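Local coordinates for imelysin-like protein (PDB 3PF0) that is of unknown function but belongs to the imelysin-like M75 family and is regarded as a putative metalloendopeptidase, at residues A[301-306]-A[341-346]; A[232-237]-A[281-286]; A[258-263]-A[320-325]. All blocks are in the same frame, centred on the assembly; numbering follows the deposited sequence.

Interaction 1. Residues A[301-306]-A[341-346]; sequences ADTLST and TRLIKS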
loop_
_atom_site.group_PDB
_atom_site.type_symbol
_atom_site.label_atom_id
_atom_site.label_comp_id
_atom_site.label_asym_id
_atom_site.label_seq_id
_atom_site.Cartn_x
_atom_site.Cartn_y
_atom_site.Cartn_z
ATOM N N ALA A 301 11.082 15.297 -14.760
ATOM C CA ALA A 301 10.671 15.496 -13.369
ATOM C C ALA A 301 9.506 16.493 -13.271
ATOM O O ALA A 301 8.596 16.279 -12.465
ATOM C CB ALA A 301 11.847 15.970 -12.529
ATOM N N ASP A 302 9.514 17.545 -14.122
ATOM C CA ASP A 302 8.476 18.578 -14.181
ATOM C C ASP A 302 7.122 18.014 -14.661
ATOM O O ASP A 302 6.100 18.314 -14.044
ATOM C CB ASP A 302 8.915 19.737 -15.089
ATOM N N THR A 303 7.122 17.196 -15.739
ATOM C CA THR A 303 5.907 16.591 -16.312
ATOM C C THR A 303 5.283 15.564 -15.352
ATOM O O THR A 303 4.055 15.530 -15.231
ATOM C CB THR A 303 6.173 15.968 -17.689
ATOM O OG1 THR A 303 7.321 15.123 -17.616
ATOM C CG2 THR A 303 6.350 17.014 -18.780
ATOM N N LEU A 304 6.119 14.751 -14.664
ATOM C CA LEU A 304 5.648 13.764 -13.692
ATOM C C LEU A 304 5.047 14.460 -12.467
ATOM O O LEU A 304 3.974 14.055 -12.018
ATOM C CB LEU A 304 6.767 12.804 -13.272
ATOM C CG LEU A 304 6.794 11.457 -13.981
ATOM C CD1 LEU A 304 8.135 10.781 -13.798
ATOM C CD2 LEU A 304 5.664 10.540 -13.486
ATOM N N SER A 305 5.711 15.520 -11.957
ATOM C CA SER A 305 5.240 16.317 -10.818
ATOM C C SER A 305 3.864 16.958 -11.108
ATOM O O SER A 305 2.975 16.908 -10.255
ATOM C CB SER A 305 6.257 17.404 -10.466
ATOM O OG SER A 305 5.835 18.208 -9.375
ATOM N N THR A 306 3.696 17.529 -12.315
ATOM C CA THR A 306 2.460 18.178 -12.750
ATOM C C THR A 306 1.342 17.140 -12.881
ATOM O O THR A 306 0.249 17.391 -12.378
ATOM C CB THR A 306 2.696 18.976 -14.040
ATOM O OG1 THR A 306 3.626 20.021 -13.749
ATOM C CG2 THR A 306 1.414 19.588 -14.611
ATOM N N THR A 341 1.541 6.184 -15.699
ATOM C CA THR A 341 2.226 4.940 -16.104
ATOM C C THR A 341 2.958 5.172 -17.426
ATOM O O THR A 341 4.086 4.701 -17.587
ATOM C CB THR A 341 1.266 3.737 -16.205
ATOM O OG1 THR A 341 0.161 4.087 -17.020
ATOM C CG2 THR A 341 0.753 3.283 -14.874
ATOM N N ARG A 342 2.333 5.943 -18.343
ATOM C CA ARG A 342 2.898 6.312 -19.640
ATOM C C ARG A 342 4.203 7.077 -19.441
ATOM O O ARG A 342 5.221 6.712 -20.031
ATOM C CB ARG A 342 1.895 7.153 -20.446
ATOM C CG ARG A 342 2.330 7.437 -21.885
ATOM C CD ARG A 342 1.441 8.459 -22.585
ATOM N NE ARG A 342 1.508 9.786 -21.962
ATOM C CZ ARG A 342 2.455 10.689 -22.202
ATOM N NH1 ARG A 342 3.440 10.422 -23.054
ATOM N NH2 ARG A 342 2.432 11.864 -21.584
ATOM N N LEU A 343 4.176 8.109 -18.576
ATOM C CA LEU A 343 5.332 8.939 -18.272
ATOM C C LEU A 343 6.451 8.130 -17.605
ATOM O O LEU A 343 7.616 8.383 -17.899
ATOM C CB LEU A 343 4.939 10.133 -17.386
ATOM C CG LEU A 343 4.128 11.261 -18.046
ATOM C CD1 LEU A 343 3.604 12.216 -17.010
ATOM C CD2 LEU A 343 4.947 12.029 -19.080
ATOM N N ILE A 344 6.114 7.152 -16.741
ATOM C CA ILE A 344 7.132 6.339 -16.067
ATOM C C ILE A 344 7.836 5.406 -17.083
ATOM O O ILE A 344 9.069 5.370 -17.127
ATOM C CB ILE A 344 6.559 5.559 -14.843
ATOM C CG1 ILE A 344 6.065 6.537 -13.751
ATOM C CG2 ILE A 344 7.610 4.583 -14.264
ATOM C CD1 ILE A 344 5.236 5.902 -12.594
ATOM N N LYS A 345 7.055 4.693 -17.904
ATOM C CA LYS A 345 7.550 3.731 -18.888
ATOM C C LYS A 345 8.304 4.367 -20.066
ATOM O O LYS A 345 9.308 3.802 -20.508
ATOM C CB LYS A 345 6.379 2.900 -19.447
ATOM C CG LYS A 345 5.870 1.813 -18.516
ATOM C CD LYS A 345 4.381 1.544 -18.713
ATOM C CE LYS A 345 4.081 0.442 -19.692
ATOM N NZ LYS A 345 2.619 0.223 -19.812
ATOM N N SER A 346 7.808 5.500 -20.601
ATOM C CA SER A 346 8.376 6.104 -21.807
ATOM C C SER A 346 9.318 7.289 -21.580
ATOM O O SER A 346 10.062 7.620 -22.511
ATOM C CB SER A 346 7.262 6.536 -22.757
ATOM O OG SER A 346 6.505 7.613 -22.229
#

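Interaction 2. Residues A[232-237]-A[281-286]; sequences NSLLSL and KAMTDP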
loop_
_atom_site.group_PDB
_atom_site.type_symbol
_atom_site.label_atom_id
_atom_site.label_comp_id
_atom_site.label_asym_id
_atom_site.label_seq_id
_atom_site.Cartn_x
_atom_site.Cartn_y
_atom_site.Cartn_z
ATOM N N ASN A 232 10.664 -0.268 -11.025
ATOM C CA ASN A 232 9.650 -1.173 -11.552
ATOM C C ASN A 232 8.611 -1.440 -10.463
ATOM O O ASN A 232 7.438 -1.639 -10.772
ATOM C CB ASN A 232 10.255 -2.461 -12.086
ATOM C CG ASN A 232 10.609 -2.336 -13.539
ATOM O OD1 ASN A 232 9.744 -2.449 -14.414
ATOM N ND2 ASN A 232 11.864 -2.002 -13.823
ATOM N N SER A 233 9.039 -1.377 -9.193
ATOM C CA SER A 233 8.173 -1.522 -8.031
ATOM C C SER A 233 7.218 -0.325 -7.969
ATOM O O SER A 233 6.027 -0.507 -7.713
ATOM C CB SER A 233 9.003 -1.617 -6.752
ATOM O OG SER A 233 8.186 -1.920 -5.635
ATOM N N LEU A 234 7.747 0.893 -8.222
ATOM C CA LEU A 234 6.959 2.126 -8.229
ATOM C C LEU A 234 5.986 2.110 -9.390
ATOM O O LEU A 234 4.833 2.515 -9.218
ATOM C CB LEU A 234 7.843 3.383 -8.279
ATOM C CG LEU A 234 8.719 3.680 -7.052
ATOM C CD1 LEU A 234 9.540 4.932 -7.281
ATOM C CD2 LEU A 234 7.888 3.813 -5.769
ATOM N N LEU A 235 6.429 1.593 -10.557
ATOM C CA LEU A 235 5.580 1.467 -11.749
ATOM C C LEU A 235 4.432 0.482 -11.460
ATOM O O LEU A 235 3.290 0.760 -11.843
ATOM C CB LEU A 235 6.413 1.033 -12.974
ATOM C CG LEU A 235 5.675 0.609 -14.265
ATOM C CD1 LEU A 235 4.827 1.744 -14.862
ATOM C CD2 LEU A 235 6.659 0.084 -15.287
ATOM N N SER A 236 4.747 -0.649 -10.766
ATOM C CA SER A 236 3.779 -1.683 -10.386
ATOM C C SER A 236 2.710 -1.114 -9.454
ATOM O O SER A 236 1.560 -1.525 -9.531
ATOM C CB SER A 236 4.485 -2.857 -9.715
ATOM O OG SER A 236 3.579 -3.893 -9.372
ATOM N N LEU A 237 3.095 -0.161 -8.571
ATOM C CA LEU A 237 2.180 0.478 -7.616
ATOM C C LEU A 237 1.017 1.168 -8.350
ATOM O O LEU A 237 -0.138 0.939 -7.999
ATOM C CB LEU A 237 2.934 1.494 -6.719
ATOM C CG LEU A 237 2.094 2.267 -5.682
ATOM C CD1 LEU A 237 1.622 1.359 -4.548
ATOM C CD2 LEU A 237 2.870 3.420 -5.107
ATOM N N LYS A 281 6.006 11.660 -3.432
ATOM C CA LYS A 281 7.167 11.840 -2.547
ATOM C C LYS A 281 8.425 11.255 -3.202
ATOM O O LYS A 281 9.498 11.840 -3.093
ATOM C CB LYS A 281 6.907 11.165 -1.186
ATOM C CG LYS A 281 7.618 11.831 -0.016
ATOM C CD LYS A 281 8.120 10.813 0.993
ATOM C CE LYS A 281 9.058 11.438 1.996
ATOM N NZ LYS A 281 9.851 10.409 2.724
ATOM N N ALA A 282 8.277 10.111 -3.906
ATOM C CA ALA A 282 9.361 9.432 -4.611
ATOM C C ALA A 282 9.755 10.176 -5.899
ATOM O O ALA A 282 10.949 10.316 -6.165
ATOM C CB ALA A 282 8.954 8.002 -4.934
HETATM N N MSE A 283 8.757 10.654 -6.686
HETATM C CA MSE A 283 8.962 11.346 -7.967
HETATM C C MSE A 283 9.473 12.783 -7.822
HETATM O O MSE A 283 10.184 13.242 -8.716
HETATM C CB MSE A 283 7.674 11.369 -8.811
HETATM C CG MSE A 283 7.209 9.991 -9.292
HETATM SE SE MSE A 283 8.635 8.873 -9.993
HETATM C CE MSE A 283 7.704 7.176 -10.025
ATOM N N THR A 284 9.088 13.504 -6.741
ATOM C CA THR A 284 9.500 14.902 -6.514
ATOM C C THR A 284 10.669 14.982 -5.504
ATOM O O THR A 284 11.037 16.080 -5.064
ATOM C CB THR A 284 8.313 15.786 -6.071
ATOM O OG1 THR A 284 7.877 15.394 -4.767
ATOM C CG2 THR A 284 7.148 15.775 -7.073
ATOM N N ASP A 285 11.255 13.816 -5.161
ATOM C CA ASP A 285 12.386 13.683 -4.254
ATOM C C ASP A 285 13.589 14.456 -4.829
ATOM O O ASP A 285 13.979 14.190 -5.968
ATOM C CB ASP A 285 12.703 12.188 -4.044
ATOM C CG ASP A 285 13.979 11.834 -3.294
ATOM O OD1 ASP A 285 14.451 12.667 -2.480
ATOM O OD2 ASP A 285 14.475 10.705 -3.482
ATOM N N PRO A 286 14.140 15.445 -4.074
ATOM C CA PRO A 286 15.280 16.236 -4.586
ATOM C C PRO A 286 16.494 15.410 -5.029
ATOM O O PRO A 286 17.176 15.813 -5.969
ATOM C CB PRO A 286 15.666 17.129 -3.397
ATOM C CG PRO A 286 14.464 17.191 -2.552
ATOM C CD PRO A 286 13.748 15.885 -2.719
#

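Interaction 3. Residues A[258-263]-A[320-325]; sequences GHLPAA and EDLATA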
loop_
_atom_site.group_PDB
_atom_site.type_symbol
_atom_site.label_atom_id
_atom_site.label_comp_id
_atom_site.label_asym_id
_atom_site.label_seq_id
_atom_site.Cartn_x
_atom_site.Cartn_y
_atom_site.Cartn_z
ATOM N N GLY A 258 -14.016 -7.641 -9.041
ATOM C CA GLY A 258 -13.323 -7.246 -7.825
ATOM C C GLY A 258 -13.954 -6.058 -7.133
ATOM O O GLY A 258 -15.064 -5.638 -7.478
ATOM N N HIS A 259 -13.248 -5.514 -6.133
ATOM C CA HIS A 259 -13.759 -4.408 -5.329
ATOM C C HIS A 259 -12.708 -3.333 -5.155
ATOM O O HIS A 259 -11.514 -3.595 -5.308
ATOM C CB HIS A 259 -14.223 -4.920 -3.945
ATOM C CG HIS A 259 -14.995 -6.202 -4.007
ATOM N ND1 HIS A 259 -16.374 -6.210 -4.163
ATOM C CD2 HIS A 259 -14.546 -7.483 -4.008
ATOM C CE1 HIS A 259 -16.720 -7.488 -4.233
ATOM N NE2 HIS A 259 -15.654 -8.292 -4.155
ATOM N N LEU A 260 -13.155 -2.114 -4.857
ATOM C CA LEU A 260 -12.264 -1.003 -4.567
ATOM C C LEU A 260 -11.538 -1.288 -3.260
ATOM O O LEU A 260 -12.121 -1.951 -2.398
ATOM C CB LEU A 260 -13.081 0.289 -4.409
ATOM C CG LEU A 260 -13.475 1.054 -5.648
ATOM C CD1 LEU A 260 -14.717 1.811 -5.382
ATOM C CD2 LEU A 260 -12.408 2.046 -6.038
ATOM N N PRO A 261 -10.321 -0.768 -3.018
ATOM C CA PRO A 261 -9.730 -0.951 -1.680
ATOM C C PRO A 261 -10.619 -0.235 -0.646
ATOM O O PRO A 261 -11.263 0.757 -1.003
ATOM C CB PRO A 261 -8.334 -0.337 -1.817
ATOM C CG PRO A 261 -8.436 0.618 -2.939
ATOM C CD PRO A 261 -9.474 0.085 -3.879
ATOM N N ALA A 262 -10.741 -0.788 0.586
ATOM C CA ALA A 262 -11.601 -0.276 1.672
ATOM C C ALA A 262 -13.077 -0.105 1.219
ATOM O O ALA A 262 -13.733 0.884 1.570
ATOM C CB ALA A 262 -11.054 1.039 2.232
ATOM N N ALA A 263 -13.598 -1.100 0.467
ATOM C CA ALA A 263 -14.965 -1.110 -0.053
ATOM C C ALA A 263 -16.016 -1.156 1.060
ATOM O O ALA A 263 -17.031 -0.467 0.949
ATOM C CB ALA A 263 -15.165 -2.290 -0.995
ATOM N N GLU A 320 -15.764 10.210 -0.763
ATOM C CA GLU A 320 -14.994 9.305 0.114
ATOM C C GLU A 320 -14.946 7.899 -0.454
ATOM O O GLU A 320 -13.912 7.240 -0.378
ATOM C CB GLU A 320 -15.588 9.263 1.524
ATOM C CG GLU A 320 -15.256 10.472 2.377
ATOM C CD GLU A 320 -15.631 10.340 3.839
ATOM O OE1 GLU A 320 -16.536 9.537 4.168
ATOM O OE2 GLU A 320 -15.015 11.057 4.660
ATOM N N ASP A 321 -16.082 7.445 -1.022
ATOM C CA ASP A 321 -16.225 6.166 -1.713
ATOM C C ASP A 321 -16.255 6.490 -3.202
ATOM O O ASP A 321 -17.225 7.087 -3.685
ATOM C CB ASP A 321 -17.499 5.431 -1.245
ATOM C CG ASP A 321 -17.684 4.019 -1.774
ATOM O OD1 ASP A 321 -17.015 3.657 -2.767
ATOM O OD2 ASP A 321 -18.530 3.290 -1.224
ATOM N N LEU A 322 -15.177 6.127 -3.922
ATOM C CA LEU A 322 -15.025 6.413 -5.359
ATOM C C LEU A 322 -16.098 5.738 -6.213
ATOM O O LEU A 322 -16.352 6.197 -7.326
ATOM C CB LEU A 322 -13.621 6.028 -5.865
ATOM C CG LEU A 322 -12.425 6.751 -5.193
ATOM C CD1 LEU A 322 -11.111 6.246 -5.733
ATOM C CD2 LEU A 322 -12.506 8.265 -5.357
ATOM N N ALA A 323 -16.749 4.680 -5.690
ATOM C CA ALA A 323 -17.823 3.982 -6.400
ATOM C C ALA A 323 -19.055 4.874 -6.566
ATOM O O ALA A 323 -19.785 4.688 -7.531
ATOM C CB ALA A 323 -18.207 2.713 -5.661
ATOM N N THR A 324 -19.278 5.836 -5.639
ATOM C CA THR A 324 -20.438 6.745 -5.660
ATOM C C THR A 324 -20.191 7.950 -6.587
ATOM O O THR A 324 -21.063 8.813 -6.699
ATOM C CB THR A 324 -20.828 7.212 -4.233
ATOM O OG1 THR A 324 -19.886 8.172 -3.768
ATOM C CG2 THR A 324 -20.938 6.063 -3.227
ATOM N N ALA A 325 -19.016 8.020 -7.241
ATOM C CA ALA A 325 -18.692 9.111 -8.156
ATOM C C ALA A 325 -19.339 8.890 -9.517
ATOM O O ALA A 325 -19.794 7.774 -9.797
ATOM C CB ALA A 325 -17.189 9.220 -8.319
HETATM O O HOH W 1 -14.646 2.480 -0.919
#

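Interaction 1. Residues A[301-306]-A[341-346]
Leu304 of helix 298-316 packs against Leu343 and Ile344 of helix 327-351. The two helices follow one another in the chain and form an antiparallel hairpin. The axes of segments 301-306 and 341-346 come within 10.3 Å of each other, with 159° between their directions. The apolar part centres on Leu304 CD2. This methyl lies 4.0 Å from Leu343 CB and 4.0 Å from Ile344 CG1, near the bases of two successive side chains. Leu304 and Leu343 run past one another in opposite senses, whereas Leu304 meets Ile344 nearly at a right angle.

The second kind of contact is methyl against polar atom. Leu343 CD1 sits 3.8 Å from the backbone Thr303 O. Its other methyl, CD2, is 4.2 Å from Thr303 OG1. Leu343 CG stands opposite its own carbonyl carbon (chi1 -72°), and from there the two methyls reach the threonine. The Thr303 hydroxyl is hydrogen-bonded to Thr299 O one turn earlier in its own helix, and weakly to Gln347 OE1 of helix 327-351.

Within helix 327-351, Ser346 OG donates to Arg342 O at 2.7 Å, from above the carbonyl plane. That oxygen also accepts from Ser346 N.

No hydrogen bond or salt bridge joins the two segments. Their pairing probably rests mainly on hydrocarbon packing, with the weak polar link from Thr303 to Gln347 just beyond.

Interaction 2. Residues A[232-237]-A[281-286]
Leu234 of helix 225-250 reaches across to Ala282 and Met283, in the last turn of helix 268-283. Met283 is a selenomethionine in this crystal. The backbones are well separated: Leu234 CA and Ala282 CA, the nearest pair, are 8.5 Å apart. The side chains span that distance.

Leu234 CB points toward the other segment and is already 4.2 Å from Met283 CE. The next atom, CG, is turned to the side of the leucine's own backbone N (chi1 -67°). This carries the branch on across the interface. At the tip, the methyl CD1 makes two contacts. It lies 3.9 Å from Ala282 CB and 4.0 Å from Met283 CE.

The partners arrive differently. Ala282 offers its single methyl, whose bond from CA points toward the leucine's segment. The CB of Met283 leaves at an angle to the leucine's helix. The chain bends at chi2 (-44°) and brings the terminal methyl CE across. Leu234 and Met283 thus meet tip to tip. All three residues are buried, and the contact is wholly apolar.

Helix 268-283 ends after Met283, so the contact lies at its C-terminal end. Leu234 also touches Met114 in a loop. Met283 packs on Ile344 and Leu348 of helix 327-351 and on Leu308 of helix 298-316, a junction of four helices with no strand nearby.

Interaction 3. Residues A[258-263]-A[320-325]
The flat group of this contact is the carboxylate of Asp321, whose OD1 lies 3.9 Å from Leu260 CD1. It forms an Asx turn: Ala323 N donates to Asp321 OD1 at 3.1 Å. The N-H comes from above the carboxylate plane, 39° out of it. Over the opposite face, a water donates a weak bond to the same OD1. The same water donates to Ala262 O at 3.1 Å, so it bridges the two segments. No direct hydrogen bond crosses between them. With an alanine in place of Asp321, the Ala323 N-H and the bridging water would probably each lose an acceptor, and the turn would be left less firmly fixed.

Both segments are connections between helices of this all-helical protein. Leu260 to Ala263 make a type II beta turn, and 322-324 is a short 3-10 segment.

Leu260 carries the apolar side of the contact. A chi1 of -83° sets its CG beside the backbone N, and the two methyls fork over the 3-10 segment. CD1 is close to Ala323, 3.5 Å from its N and 3.6 Å from its CB. CD2 lies 4.2 Å from Leu322 CB, and the two leucine side chains cross at about a right angle. Both leucines are buried. Leu260 also touches Leu250 of helix 225-250, and Leu322 touches Ile246 of that helix and Ile272 of helix 268-283. Leu322 N is hydrogen-bonded to Ser268 OG.

The backbone of Asp321 is used too. Its O accepts from Thr324 N, and also from Thr324 OG1 at 2.9 Å, with the hydroxyl in the carbonyl plane.

Interactions 1 and 2 are neighbours. Their centres are 10 Å apart, and they touch directly: Ile344 CD1 is 3.8 Å from Met283 CE. Together they join helices 225-250, 268-283, 298-316 and 327-351. Interaction 3 lies away from both, with centres about 26 Å from interaction 1 and 24 Å from interaction 2. It joins the connection between helices 225-250 and 268-283 to that between helices 298-316 and 327-351. Along the chain, interaction 2 closes before interaction 1 opens, while interaction 3 alternates with each. The same four helices are thus held together by packing of the helices themselves at one place and of their connecting loops at another, all in the imelysin-like part of the protein.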